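Local coordinates for protein aldehyde dehydrogenase (Listeria monocytogenes, PDB 3K9D) that probably oxidises or otherwise converts aldehyde or oxo groups, with NAD or NADP as the electron acceptor, at residues E19-A24 against S138-P143; I131-G136 against K169-C174; F290-N295 against Y338-L343; D364-E369 against H373-H378. One frame throughout, in Å; residues are numbered along the deposited sequence.

Contact 1: residues E19-A24 against S138-P143; sequences ESANKA and SIVFSP
The flat group at the middle of this contact is the peptide carbonyl of Ala21, and Ser138 OG lies in the carbonyl plane, on a lone pair of the oxygen. The bond is 2.9 Å from Ser138 OG to Ala21 O, with a C=O...donor angle of 131°, the hydroxyl donating. The second flat group, the Phe141 ring, lies beyond the interface and has Ile139 CG1 over one face, 3.8 Å above its plane and displaced toward the rim. Ser138 and Val140 both project at helix 6-28, whereas Ile139 points to the other side of the strand, where it meets helix 121-134. The serine hydroxyl lies beside its own backbone N (chi1 -74°), which turns it to the helix carbonyl; Ser138 CB itself packs on Ala21 CB at 3.7 Å. The same alanine methyl is also touched by Val140 CG2, at 3.7 Å, so it rests against two residues of the strand face turned to helix 6-28. Ala24, one turn further along, brings its CB to 3.9 Å from Ser138 OG. With alanines at both helix positions the two elements come close: the axes of the segments approach to 7.9 Å and run nearly antiparallel, at 164°. Helix 6-28 thus packs on the face of the mixed sheet opposite helix 121-134, and Ala21 also touches Val111 of the neighbouring strand. Chemically, one directed hydrogen bond is set within a buried apolar patch, which gives the serine hydroxyl an acceptor there and fixes its rotation against the helix.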
loop_
_atom_site.group_PDB
_atom_site.type_symbol
_atom_site.label_atom_id
_atom_site.label_comp_id
_atom_site.label_asym_id
_atom_site.label_seq_id
_atom_site.Cartn_x
_atom_site.Cartn_y
_atom_site.Cartn_z
ATOM N N GLU A 19 12.759 17.566 -8.776
ATOM C CA GLU A 19 12.942 17.773 -10.223
ATOM C C GLU A 19 14.153 17.020 -10.810
ATOM O O GLU A 19 14.050 16.415 -11.884
ATOM C CB GLU A 19 13.081 19.273 -10.506
ATOM C CG GLU A 19 12.979 19.689 -11.963
ATOM C CD GLU A 19 13.409 21.133 -12.186
ATOM O OE1 GLU A 19 14.527 21.499 -11.762
ATOM O OE2 GLU A 19 12.633 21.904 -12.792
ATOM N N SER A 20 15.286 17.082 -10.106
ATOM C CA SER A 20 16.503 16.365 -10.497
ATOM C C SER A 20 16.312 14.864 -10.341
ATOM O O SER A 20 16.717 14.091 -11.202
ATOM C CB SER A 20 17.698 16.811 -9.644
ATOM O OG SER A 20 18.114 18.117 -9.979
ATOM N N ALA A 21 15.691 14.462 -9.233
ATOM C CA ALA A 21 15.413 13.056 -8.977
ATOM C C ALA A 21 14.447 12.470 -10.003
ATOM O O ALA A 21 14.572 11.304 -10.367
ATOM C CB ALA A 21 14.887 12.864 -7.568
ATOM N N ASN A 22 13.502 13.294 -10.465
ATOM C CA ASN A 22 12.528 12.921 -11.491
ATOM C C ASN A 22 13.237 12.546 -12.791
ATOM O O ASN A 22 13.065 11.431 -13.303
ATOM C CB ASN A 22 11.550 14.083 -11.710
ATOM C CG ASN A 22 10.299 13.674 -12.440
ATOM O OD1 ASN A 22 9.783 12.570 -12.258
ATOM N ND2 ASN A 22 9.789 14.573 -13.266
ATOM N N LYS A 23 14.072 13.465 -13.276
ATOM C CA LYS A 23 14.887 13.255 -14.481
ATOM C C LYS A 23 15.819 12.050 -14.361
ATOM O O LYS A 23 15.906 11.228 -15.275
ATOM C CB LYS A 23 15.725 14.502 -14.793
ATOM C CG LYS A 23 14.937 15.709 -15.293
ATOM C CD LYS A 23 15.873 16.877 -15.530
ATOM C CE LYS A 23 15.236 18.205 -15.160
ATOM N NZ LYS A 23 16.283 19.242 -14.909
ATOM N N ALA A 24 16.487 11.940 -13.214
ATOM C CA ALA A 24 17.472 10.892 -12.984
ATOM C C ALA A 24 16.850 9.502 -12.994
ATOM O O ALA A 24 17.476 8.551 -13.452
ATOM C CB ALA A 24 18.215 11.140 -11.665
ATOM N N SER A 138 14.522 6.843 -7.852
ATOM C CA SER A 138 15.388 7.834 -7.227
ATOM C C SER A 138 14.911 8.013 -5.797
ATOM O O SER A 138 13.838 7.515 -5.442
ATOM C CB SER A 138 15.322 9.168 -7.970
ATOM O OG SER A 138 16.034 9.102 -9.200
ATOM N N ILE A 139 15.689 8.714 -4.974
ATOM C CA ILE A 139 15.282 8.959 -3.573
ATOM C C ILE A 139 15.767 10.337 -3.068
ATOM O O ILE A 139 16.904 10.725 -3.320
ATOM C CB ILE A 139 15.670 7.752 -2.628
ATOM C CG1 ILE A 139 15.046 7.902 -1.224
ATOM C CG2 ILE A 139 17.226 7.492 -2.602
ATOM C CD1 ILE A 139 14.966 6.617 -0.433
ATOM N N VAL A 140 14.880 11.090 -2.414
ATOM C CA VAL A 140 15.237 12.384 -1.811
ATOM C C VAL A 140 14.953 12.314 -0.315
ATOM O O VAL A 140 13.823 12.048 0.090
ATOM C CB VAL A 140 14.446 13.589 -2.424
ATOM C CG1 VAL A 140 14.998 14.906 -1.898
ATOM C CG2 VAL A 140 14.522 13.603 -3.953
ATOM N N PHE A 141 15.984 12.546 0.496
ATOM C CA PHE A 141 15.882 12.406 1.942
ATOM C C PHE A 141 15.491 13.660 2.691
ATOM O O PHE A 141 15.933 14.765 2.375
ATOM C CB PHE A 141 17.176 11.828 2.549
ATOM C CG PHE A 141 17.458 10.407 2.128
ATOM C CD1 PHE A 141 16.705 9.356 2.639
ATOM C CD2 PHE A 141 18.447 10.126 1.207
ATOM C CE1 PHE A 141 16.946 8.033 2.252
ATOM C CE2 PHE A 141 18.693 8.816 0.806
ATOM C CZ PHE A 141 17.937 7.767 1.336
ATOM N N SER A 142 14.664 13.438 3.712
ATOM C CA SER A 142 14.367 14.412 4.741
ATOM C C SER A 142 15.121 14.023 6.019
ATOM O O SER A 142 14.760 13.047 6.686
ATOM C CB SER A 142 12.862 14.452 5.021
ATOM O OG SER A 142 12.577 15.431 5.985
ATOM N N PRO A 143 16.182 14.776 6.349
ATOM C CA PRO A 143 16.984 14.511 7.547
ATOM C C PRO A 143 16.369 15.068 8.820
ATOM O O PRO A 143 15.824 16.173 8.824
ATOM C CB PRO A 143 18.320 15.215 7.238
ATOM C CG PRO A 143 17.945 16.334 6.315
ATOM C CD PRO A 143 16.711 15.912 5.564
#

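Contact 2: residues I131-G136 against K169-C174; sequences ISIKAG and KGAISC
Ile133, which reaches across to Ile172, has its carbonyl oxygen bound by the backbone of the turn that ends its helix: Gly136 N donates to Ile133 O at 3.0 Å. Gly136 has a positive phi of 87° and closes helix 121-134 in a Schellman motif. In the same last turn, Lys134 sends its NZ to several groups, with a salt bridge to Asp37 and hydrogen bonds to the backbone oxygens of Ile85 and Met88. The contact itself is wholly apolar. Ile133 sends its CG1 branch out beside the backbone N (chi1 -67°), and the terminal CD1 arrives 3.9 Å from Ile172 CG1 and 4.0 Å from Ile172 CD1. The two isoleucine side chains lie at about a right angle, so each presents its ethyl branch across the other. Ile172 starts out along the flank, yet its end bends nearer, and Ile172 CD1 stands 4.1 Å from Ile133 CG1. Ala171 adds a looser touch, its CB 4.5 Å from Ile133 CD1. Ile133 is further packed by Ile39, Val40 and Ile43 of helix 33-49, while Ile172 also meets Ala162 of helix 148-164. Such packing is characteristic of a Rossmann-like alpha/beta domain: helix 121-134 belongs to the beta-alpha-beta crossover from strand 102-116 to strand 138-143, and here its C-terminal end meets strand 172-174, the next parallel strand across the sheet.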
loop_
_atom_site.group_PDB
_atom_site.type_symbol
_atom_site.label_atom_id
_atom_site.label_comp_id
_atom_site.label_asym_id
_atom_site.label_seq_id
_atom_site.Cartn_x
_atom_site.Cartn_y
_atom_site.Cartn_z
ATOM N N ILE A 131 17.643 -0.200 -1.425
ATOM C CA ILE A 131 16.369 -0.793 -1.856
ATOM C C ILE A 131 15.593 0.028 -2.922
ATOM O O ILE A 131 15.010 -0.551 -3.838
ATOM C CB ILE A 131 15.477 -1.248 -0.645
ATOM C CG1 ILE A 131 15.007 -0.057 0.207
ATOM C CG2 ILE A 131 16.255 -2.274 0.211
ATOM C CD1 ILE A 131 13.904 -0.385 1.164
ATOM N N SER A 132 15.622 1.359 -2.813
ATOM C CA SER A 132 15.003 2.240 -3.814
ATOM C C SER A 132 15.695 2.138 -5.163
ATOM O O SER A 132 15.043 1.897 -6.181
ATOM C CB SER A 132 14.995 3.701 -3.359
ATOM O OG SER A 132 14.314 3.839 -2.123
ATOM N N ILE A 133 17.018 2.302 -5.161
ATOM C CA ILE A 133 17.836 2.176 -6.371
ATOM C C ILE A 133 17.712 0.781 -7.000
ATOM O O ILE A 133 17.603 0.662 -8.233
ATOM C CB ILE A 133 19.332 2.545 -6.103
ATOM C CG1 ILE A 133 19.483 4.040 -5.763
ATOM C CG2 ILE A 133 20.215 2.157 -7.283
ATOM C CD1 ILE A 133 19.374 4.998 -6.965
ATOM N N LYS A 134 17.678 -0.256 -6.154
ATOM C CA LYS A 134 17.472 -1.656 -6.595
ATOM C C LYS A 134 16.195 -1.843 -7.410
ATOM O O LYS A 134 16.169 -2.636 -8.358
ATOM C CB LYS A 134 17.449 -2.614 -5.395
ATOM C CG LYS A 134 17.224 -4.095 -5.722
ATOM C CD LYS A 134 18.302 -4.683 -6.628
ATOM C CE LYS A 134 17.920 -6.087 -7.060
ATOM N NZ LYS A 134 19.054 -6.979 -7.452
ATOM N N ALA A 135 15.151 -1.106 -7.041
ATOM C CA ALA A 135 13.865 -1.186 -7.734
ATOM C C ALA A 135 13.713 -0.158 -8.874
ATOM O O ALA A 135 12.650 -0.075 -9.504
ATOM C CB ALA A 135 12.718 -1.093 -6.724
ATOM N N GLY A 136 14.785 0.600 -9.143
ATOM C CA GLY A 136 14.840 1.546 -10.271
ATOM C C GLY A 136 14.299 2.937 -9.975
ATOM O O GLY A 136 13.912 3.673 -10.895
ATOM N N LYS A 169 23.374 11.655 -11.790
ATOM C CA LYS A 169 23.414 12.693 -10.755
ATOM C C LYS A 169 21.997 13.086 -10.355
ATOM O O LYS A 169 21.103 13.147 -11.203
ATOM C CB LYS A 169 24.090 13.943 -11.314
ATOM C CG LYS A 169 25.227 14.505 -10.497
ATOM C CD LYS A 169 26.553 13.987 -11.022
ATOM C CE LYS A 169 27.092 14.814 -12.185
ATOM N NZ LYS A 169 27.832 16.019 -11.714
ATOM N N GLY A 170 21.792 13.350 -9.073
ATOM C CA GLY A 170 20.479 13.773 -8.580
ATOM C C GLY A 170 19.518 12.653 -8.221
ATOM O O GLY A 170 18.435 12.911 -7.661
ATOM N N ALA A 171 19.911 11.412 -8.527
ATOM C CA ALA A 171 19.129 10.226 -8.166
ATOM C C ALA A 171 19.143 9.950 -6.679
ATOM O O ALA A 171 18.225 9.326 -6.160
ATOM C CB ALA A 171 19.623 9.011 -8.915
ATOM N N ILE A 172 20.196 10.388 -5.997
ATOM C CA ILE A 172 20.293 10.224 -4.534
ATOM C C ILE A 172 20.632 11.573 -3.923
ATOM O O ILE A 172 21.727 12.104 -4.140
ATOM C CB ILE A 172 21.375 9.169 -4.130
ATOM C CG1 ILE A 172 21.076 7.815 -4.789
ATOM C CG2 ILE A 172 21.482 9.066 -2.597
ATOM C CD1 ILE A 172 22.287 6.976 -5.023
ATOM N N SER A 173 19.688 12.143 -3.192
ATOM C CA SER A 173 19.859 13.488 -2.669
ATOM C C SER A 173 19.262 13.649 -1.279
ATOM O O SER A 173 18.598 12.748 -0.771
ATOM C CB SER A 173 19.289 14.531 -3.653
ATOM O OG SER A 173 17.887 14.362 -3.834
ATOM N N CYS A 174 19.490 14.811 -0.677
ATOM C CA CYS A 174 19.041 15.080 0.675
ATOM C C CYS A 174 18.830 16.571 0.824
ATOM O O CYS A 174 19.653 17.356 0.336
ATOM C CB CYS A 174 20.124 14.615 1.666
ATOM S SG CYS A 174 19.684 14.628 3.424
#

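Contact 3: residues F290-N295 against Y338-L343; sequences FILRPN and YSREKL
Ile291 and Tyr338 meet at about a right angle, the isoleucine end methyl approaching the tyrosine ring obliquely, with Ile291 CD1 4.0 Å from Tyr338 CE1. A second such crossing involves the next residue: Leu292 and Arg340 are also turned at about a right angle, and Leu292 CD1 comes within 3.6 Å of Arg340 NH2, again oblique to the flat group. Arg340 starts toward the helix end and is bent at chi3 (47°), which carries its guanidinium to the leucine methyl. Its polar atoms are bound by other groups: NH2 donates to the backbone oxygens of Gly296 and Ala334, and NE forms a salt bridge with Glu369. Tyr338 starts away from the helix, yet its ring swings back, and its OH is hydrogen-bonded to Ala284 O. Lys342 adds its aliphatic chain, with Lys342 CD 4.4 Å from Ile291 CD1, before its ammonium turns back into its own loop. There Lys342 NZ donates to Tyr338 O at 2.9 Å, from above the carbonyl plane, and to Arg340 O at 3.1 Å, nearly along the C=O axis. The loop leading into strand 346-352 is thus cross-braced by one lysine. Chemically, the last residue of helix 281-291 and the one after it bring methyl groups to a surface built from a ring and two cationic chains whose polar ends are bonded to backbone oxygens or glutamate.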
loop_
_atom_site.group_PDB
_atom_site.type_symbol
_atom_site.label_atom_id
_atom_site.label_comp_id
_atom_site.label_asym_id
_atom_site.label_seq_id
_atom_site.Cartn_x
_atom_site.Cartn_y
_atom_site.Cartn_z
ATOM N N PHE A 290 9.871 11.382 35.944
ATOM C CA PHE A 290 10.822 11.982 34.988
ATOM C C PHE A 290 10.572 11.622 33.506
ATOM O O PHE A 290 10.648 12.491 32.624
ATOM C CB PHE A 290 12.267 11.646 35.376
ATOM C CG PHE A 290 13.284 12.255 34.461
ATOM C CD1 PHE A 290 13.611 13.608 34.568
ATOM C CD2 PHE A 290 13.898 11.490 33.474
ATOM C CE1 PHE A 290 14.543 14.197 33.700
ATOM C CE2 PHE A 290 14.835 12.060 32.612
ATOM C CZ PHE A 290 15.148 13.421 32.719
ATOM N N ILE A 291 10.305 10.340 33.249
ATOM C CA ILE A 291 10.036 9.805 31.913
ATOM C C ILE A 291 8.766 10.400 31.258
ATOM O O ILE A 291 8.779 10.758 30.065
ATOM C CB ILE A 291 9.899 8.248 31.954
ATOM C CG1 ILE A 291 11.247 7.549 32.117
ATOM C CG2 ILE A 291 9.277 7.715 30.685
ATOM C CD1 ILE A 291 11.094 6.022 32.245
ATOM N N LEU A 292 7.680 10.502 32.029
ATOM C CA LEU A 292 6.410 10.988 31.491
ATOM C C LEU A 292 6.252 12.501 31.666
ATOM O O LEU A 292 6.194 12.998 32.794
ATOM C CB LEU A 292 5.223 10.239 32.104
ATOM C CG LEU A 292 3.826 10.624 31.583
ATOM C CD1 LEU A 292 3.622 10.205 30.129
ATOM C CD2 LEU A 292 2.718 10.071 32.461
ATOM N N ARG A 293 6.195 13.207 30.535
ATOM C CA ARG A 293 5.995 14.656 30.467
ATOM C C ARG A 293 4.529 15.024 30.767
ATOM O O ARG A 293 3.634 14.184 30.583
ATOM C CB ARG A 293 6.431 15.178 29.078
ATOM C CG ARG A 293 7.725 15.991 29.097
ATOM C CD ARG A 293 8.712 15.580 28.015
ATOM N NE ARG A 293 8.745 16.465 26.851
ATOM C CZ ARG A 293 8.554 16.059 25.597
ATOM N NH1 ARG A 293 8.610 16.916 24.593
ATOM N NH2 ARG A 293 8.317 14.783 25.339
ATOM N N PRO A 294 4.280 16.263 31.259
ATOM C CA PRO A 294 2.912 16.724 31.554
ATOM C C PRO A 294 1.978 16.857 30.340
ATOM O O PRO A 294 0.755 16.849 30.515
ATOM C CB PRO A 294 3.132 18.101 32.196
ATOM C CG PRO A 294 4.546 18.091 32.652
ATOM C CD PRO A 294 5.271 17.292 31.628
ATOM N N ASN A 295 2.534 16.980 29.135
ATOM C CA ASN A 295 1.708 16.985 27.917
ATOM C C ASN A 295 1.290 15.582 27.458
ATOM O O ASN A 295 0.481 15.433 26.536
ATOM C CB ASN A 295 2.358 17.801 26.778
ATOM C CG ASN A 295 3.476 17.049 26.054
ATOM O OD1 ASN A 295 4.178 16.225 26.638
ATOM N ND2 ASN A 295 3.649 17.352 24.770
ATOM N N TYR A 338 5.873 3.119 32.021
ATOM C CA TYR A 338 6.530 1.809 31.783
ATOM C C TYR A 338 5.820 0.900 30.774
ATOM O O TYR A 338 6.449 0.018 30.165
ATOM C CB TYR A 338 6.777 1.061 33.102
ATOM C CG TYR A 338 7.743 1.793 33.988
ATOM C CD1 TYR A 338 9.036 2.083 33.543
ATOM C CD2 TYR A 338 7.369 2.219 35.260
ATOM C CE1 TYR A 338 9.932 2.778 34.350
ATOM C CE2 TYR A 338 8.256 2.925 36.066
ATOM C CZ TYR A 338 9.539 3.190 35.604
ATOM O OH TYR A 338 10.434 3.879 36.397
ATOM N N SER A 339 4.519 1.130 30.586
ATOM C CA SER A 339 3.721 0.390 29.613
ATOM C C SER A 339 3.852 0.951 28.198
ATOM O O SER A 339 3.146 0.512 27.288
ATOM C CB SER A 339 2.244 0.375 30.031
ATOM O OG SER A 339 1.633 1.649 29.830
ATOM N N ARG A 340 4.770 1.902 28.014
ATOM C CA ARG A 340 4.940 2.628 26.750
ATOM C C ARG A 340 6.385 2.591 26.234
ATOM O O ARG A 340 7.296 2.090 26.908
ATOM C CB ARG A 340 4.457 4.078 26.911
ATOM C CG ARG A 340 2.991 4.208 27.400
ATOM C CD ARG A 340 2.550 5.651 27.550
ATOM N NE ARG A 340 2.905 6.458 26.380
ATOM C CZ ARG A 340 2.750 7.780 26.306
ATOM N NH1 ARG A 340 3.094 8.433 25.200
ATOM N NH2 ARG A 340 2.250 8.454 27.332
ATOM N N GLU A 341 6.593 3.114 25.029
ATOM C CA GLU A 341 7.869 2.985 24.348
ATOM C C GLU A 341 8.931 3.866 25.009
ATOM O O GLU A 341 8.789 5.087 25.088
ATOM C CB GLU A 341 7.710 3.283 22.858
ATOM C CG GLU A 341 9.005 3.284 22.059
ATOM C CD GLU A 341 8.827 3.967 20.725
ATOM O OE1 GLU A 341 8.570 5.193 20.709
ATOM O OE2 GLU A 341 8.929 3.281 19.696
ATOM N N LYS A 342 9.955 3.213 25.554
ATOM C CA LYS A 342 11.084 3.886 26.170
ATOM C C LYS A 342 12.277 3.475 25.341
ATOM O O LYS A 342 12.726 2.330 25.407
ATOM C CB LYS A 342 11.285 3.416 27.617
ATOM C CG LYS A 342 10.032 3.406 28.466
ATOM C CD LYS A 342 10.156 2.544 29.714
ATOM C CE LYS A 342 10.208 1.048 29.435
ATOM N NZ LYS A 342 8.986 0.400 28.857
ATOM N N LEU A 343 12.770 4.395 24.529
ATOM C CA LEU A 343 13.861 4.081 23.615
ATOM C C LEU A 343 15.180 4.269 24.345
ATOM O O LEU A 343 15.953 5.159 24.027
ATOM C CB LEU A 343 13.791 4.965 22.369
ATOM C CG LEU A 343 12.726 4.660 21.315
ATOM C CD1 LEU A 343 12.819 5.671 20.174
ATOM C CD2 LEU A 343 12.850 3.229 20.777
#

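Contact 4: residues D364-E369 against H373-H378; sequences DILYHE and HTLIIH
Two leucines with different first torsions meet here: Leu366 carries its CG beside the backbone N (chi1 -69°), while Leu375 holds CG anti to its own N (chi1 176°). Each side chain is thereby aimed at the other, and the closest methyls, Leu366 CD1 and Leu375 CD1, stand 3.9 Å apart. The two chains lie at about a right angle, so this is a meeting of branch ends and not an alongside fit. The other methyl of Leu366, CD2, sits 3.9 Å from Thr374 O, against the strand backbone. Both leucines also pack on Pro223 of the adjacent strand. Helix 355-368 and strand 374-378 are consecutive in an alpha/beta domain with a parallel sheet. The helix follows strand 346-352, and the chain enters the sheet again between strands 223-226 and 396-399, so the crossover passes over two intervening strands, 256-260 and 223-226. Leu366 packs the last turns of the helix on this sheet, and it also touches Val394 in the loop before strand 396-399. At the helix end, His368 ND1 donates to Asp364 O at 2.7 Å, nearly straight at 165°, with the oxygen at the ring edge and in its plane; the imidazole is thus held on the last turn. Glu369 N closes that turn onto Ile365 O at 3.0 Å. His373 ND1 and Thr374 OG1 share a 2.7 Å hydrogen bond, while Thr374 points away from the helix and touches Arg396 and Leu398 of strand 396-399.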
loop_
_atom_site.group_PDB
_atom_site.type_symbol
_atom_site.label_atom_id
_atom_site.label_comp_id
_atom_site.label_asym_id
_atom_site.label_seq_id
_atom_site.Cartn_x
_atom_site.Cartn_y
_atom_site.Cartn_z
ATOM N N ASP A 364 -3.360 -6.390 25.797
ATOM C CA ASP A 364 -3.736 -5.144 26.509
ATOM C C ASP A 364 -2.664 -4.052 26.404
ATOM O O ASP A 364 -2.981 -2.869 26.187
ATOM C CB ASP A 364 -4.037 -5.438 27.992
ATOM C CG ASP A 364 -4.957 -4.400 28.634
ATOM O OD1 ASP A 364 -5.628 -3.646 27.900
ATOM O OD2 ASP A 364 -5.030 -4.342 29.883
ATOM N N ILE A 365 -1.407 -4.460 26.568
ATOM C CA ILE A 365 -0.236 -3.607 26.347
ATOM C C ILE A 365 -0.252 -3.080 24.927
ATOM O O ILE A 365 -0.246 -1.863 24.712
ATOM C CB ILE A 365 1.109 -4.381 26.574
ATOM C CG1 ILE A 365 1.383 -4.606 28.063
ATOM C CG2 ILE A 365 2.285 -3.638 25.975
ATOM C CD1 ILE A 365 2.449 -5.660 28.306
ATOM N N LEU A 366 -0.292 -4.005 23.969
ATOM C CA LEU A 366 -0.191 -3.667 22.558
ATOM C C LEU A 366 -1.340 -2.805 22.062
ATOM O O LEU A 366 -1.115 -1.852 21.322
ATOM C CB LEU A 366 -0.030 -4.929 21.704
ATOM C CG LEU A 366 1.310 -5.680 21.845
ATOM C CD1 LEU A 366 1.173 -7.064 21.282
ATOM C CD2 LEU A 366 2.461 -4.928 21.164
ATOM N N TYR A 367 -2.564 -3.100 22.500
ATOM C CA TYR A 367 -3.723 -2.321 22.026
ATOM C C TYR A 367 -3.710 -0.870 22.490
ATOM O O TYR A 367 -4.184 0.004 21.773
ATOM C CB TYR A 367 -5.052 -3.013 22.339
ATOM C CG TYR A 367 -5.366 -4.151 21.398
ATOM C CD1 TYR A 367 -5.299 -3.974 20.014
ATOM C CD2 TYR A 367 -5.730 -5.402 21.885
ATOM C CE1 TYR A 367 -5.586 -5.026 19.142
ATOM C CE2 TYR A 367 -6.006 -6.459 21.028
ATOM C CZ TYR A 367 -5.941 -6.263 19.658
ATOM O OH TYR A 367 -6.223 -7.311 18.812
ATOM N N HIS A 368 -3.131 -0.607 23.662
ATOM C CA HIS A 368 -2.869 0.773 24.072
ATOM C C HIS A 368 -1.715 1.424 23.295
ATOM O O HIS A 368 -1.805 2.580 22.914
ATOM C CB HIS A 368 -2.595 0.865 25.562
ATOM C CG HIS A 368 -3.811 0.659 26.411
ATOM N ND1 HIS A 368 -4.306 -0.593 26.708
ATOM C CD2 HIS A 368 -4.610 1.542 27.052
ATOM C CE1 HIS A 368 -5.370 -0.469 27.482
ATOM N NE2 HIS A 368 -5.573 0.816 27.710
ATOM N N GLU A 369 -0.632 0.679 23.091
ATOM C CA GLU A 369 0.546 1.190 22.407
ATOM C C GLU A 369 1.395 0.028 21.884
ATOM O O GLU A 369 1.754 -0.881 22.643
ATOM C CB GLU A 369 1.371 2.099 23.340
ATOM C CG GLU A 369 2.604 2.704 22.679
ATOM C CD GLU A 369 3.198 3.889 23.440
ATOM O OE1 GLU A 369 2.439 4.654 24.076
ATOM O OE2 GLU A 369 4.434 4.066 23.380
ATOM N N HIS A 373 3.454 -3.714 15.646
ATOM C CA HIS A 373 4.909 -3.757 15.561
ATOM C C HIS A 373 5.460 -5.151 15.935
ATOM O O HIS A 373 5.354 -6.093 15.146
ATOM C CB HIS A 373 5.577 -2.622 16.364
ATOM C CG HIS A 373 6.916 -2.197 15.818
ATOM N ND1 HIS A 373 7.900 -3.094 15.464
ATOM C CD2 HIS A 373 7.432 -0.969 15.571
ATOM C CE1 HIS A 373 8.950 -2.444 14.997
ATOM N NE2 HIS A 373 8.694 -1.150 15.052
ATOM N N THR A 374 6.023 -5.270 17.139
ATOM C CA THR A 374 6.781 -6.462 17.564
ATOM C C THR A 374 6.305 -6.978 18.936
ATOM O O THR A 374 5.867 -6.196 19.773
ATOM C CB THR A 374 8.297 -6.125 17.673
ATOM O OG1 THR A 374 8.736 -5.462 16.490
ATOM C CG2 THR A 374 9.134 -7.373 17.839
ATOM N N LEU A 375 6.361 -8.297 19.121
ATOM C CA LEU A 375 6.292 -8.958 20.419
ATOM C C LEU A 375 7.345 -10.075 20.372
ATOM O O LEU A 375 7.607 -10.635 19.317
ATOM C CB LEU A 375 4.881 -9.519 20.700
ATOM C CG LEU A 375 4.642 -10.325 21.991
ATOM C CD1 LEU A 375 3.293 -10.084 22.571
ATOM C CD2 LEU A 375 4.825 -11.824 21.759
ATOM N N ILE A 376 7.966 -10.365 21.510
ATOM C CA ILE A 376 9.024 -11.374 21.596
ATOM C C ILE A 376 8.560 -12.463 22.571
ATOM O O ILE A 376 7.918 -12.173 23.566
ATOM C CB ILE A 376 10.392 -10.751 22.039
ATOM C CG1 ILE A 376 10.778 -9.537 21.181
ATOM C CG2 ILE A 376 11.518 -11.805 22.015
ATOM C CD1 ILE A 376 10.372 -8.171 21.769
ATOM N N ILE A 377 8.811 -13.727 22.240
ATOM C CA ILE A 377 8.498 -14.818 23.140
ATOM C C ILE A 377 9.691 -15.779 23.233
ATOM O O ILE A 377 10.333 -16.105 22.224
ATOM C CB ILE A 377 7.206 -15.598 22.707
ATOM C CG1 ILE A 377 6.791 -16.606 23.803
ATOM C CG2 ILE A 377 7.394 -16.265 21.352
ATOM C CD1 ILE A 377 5.502 -17.405 23.534
ATOM N N HIS A 378 9.982 -16.209 24.458
ATOM C CA HIS A 378 10.991 -17.217 24.707
ATOM C C HIS A 378 10.271 -18.402 25.271
ATOM O O HIS A 378 9.616 -18.309 26.311
ATOM C CB HIS A 378 12.074 -16.698 25.663
ATOM C CG HIS A 378 12.770 -15.472 25.161
ATOM N ND1 HIS A 378 13.942 -15.519 24.437
ATOM C CD2 HIS A 378 12.453 -14.160 25.278
ATOM C CE1 HIS A 378 14.315 -14.290 24.130
ATOM N NE2 HIS A 378 13.418 -13.448 24.614
#

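Overall arrangement
The four contacts form two pairs. Contacts 1 and 2, with centres 7 Å apart, cross along the chain, their segments alternating as 19-24, 131-136, 138-143, 169-174; both reach the mixed sheet through the adjacent strands 138-143 and 172-174 and pack its opposite faces. Contacts 3 and 4 come later, with centres 16 Å apart, around the parallel seven-stranded sheet, and are joined through Glu369, which pairs with Arg340 and accepts a hydrogen bond from Glu341 N. Between the pairs the centres lie 34 to 37 Å apart. This division into two alpha/beta domains is consistent with the aldehyde dehydrogenase fold, in which one domain generally binds the coenzyme and the other is catalytic.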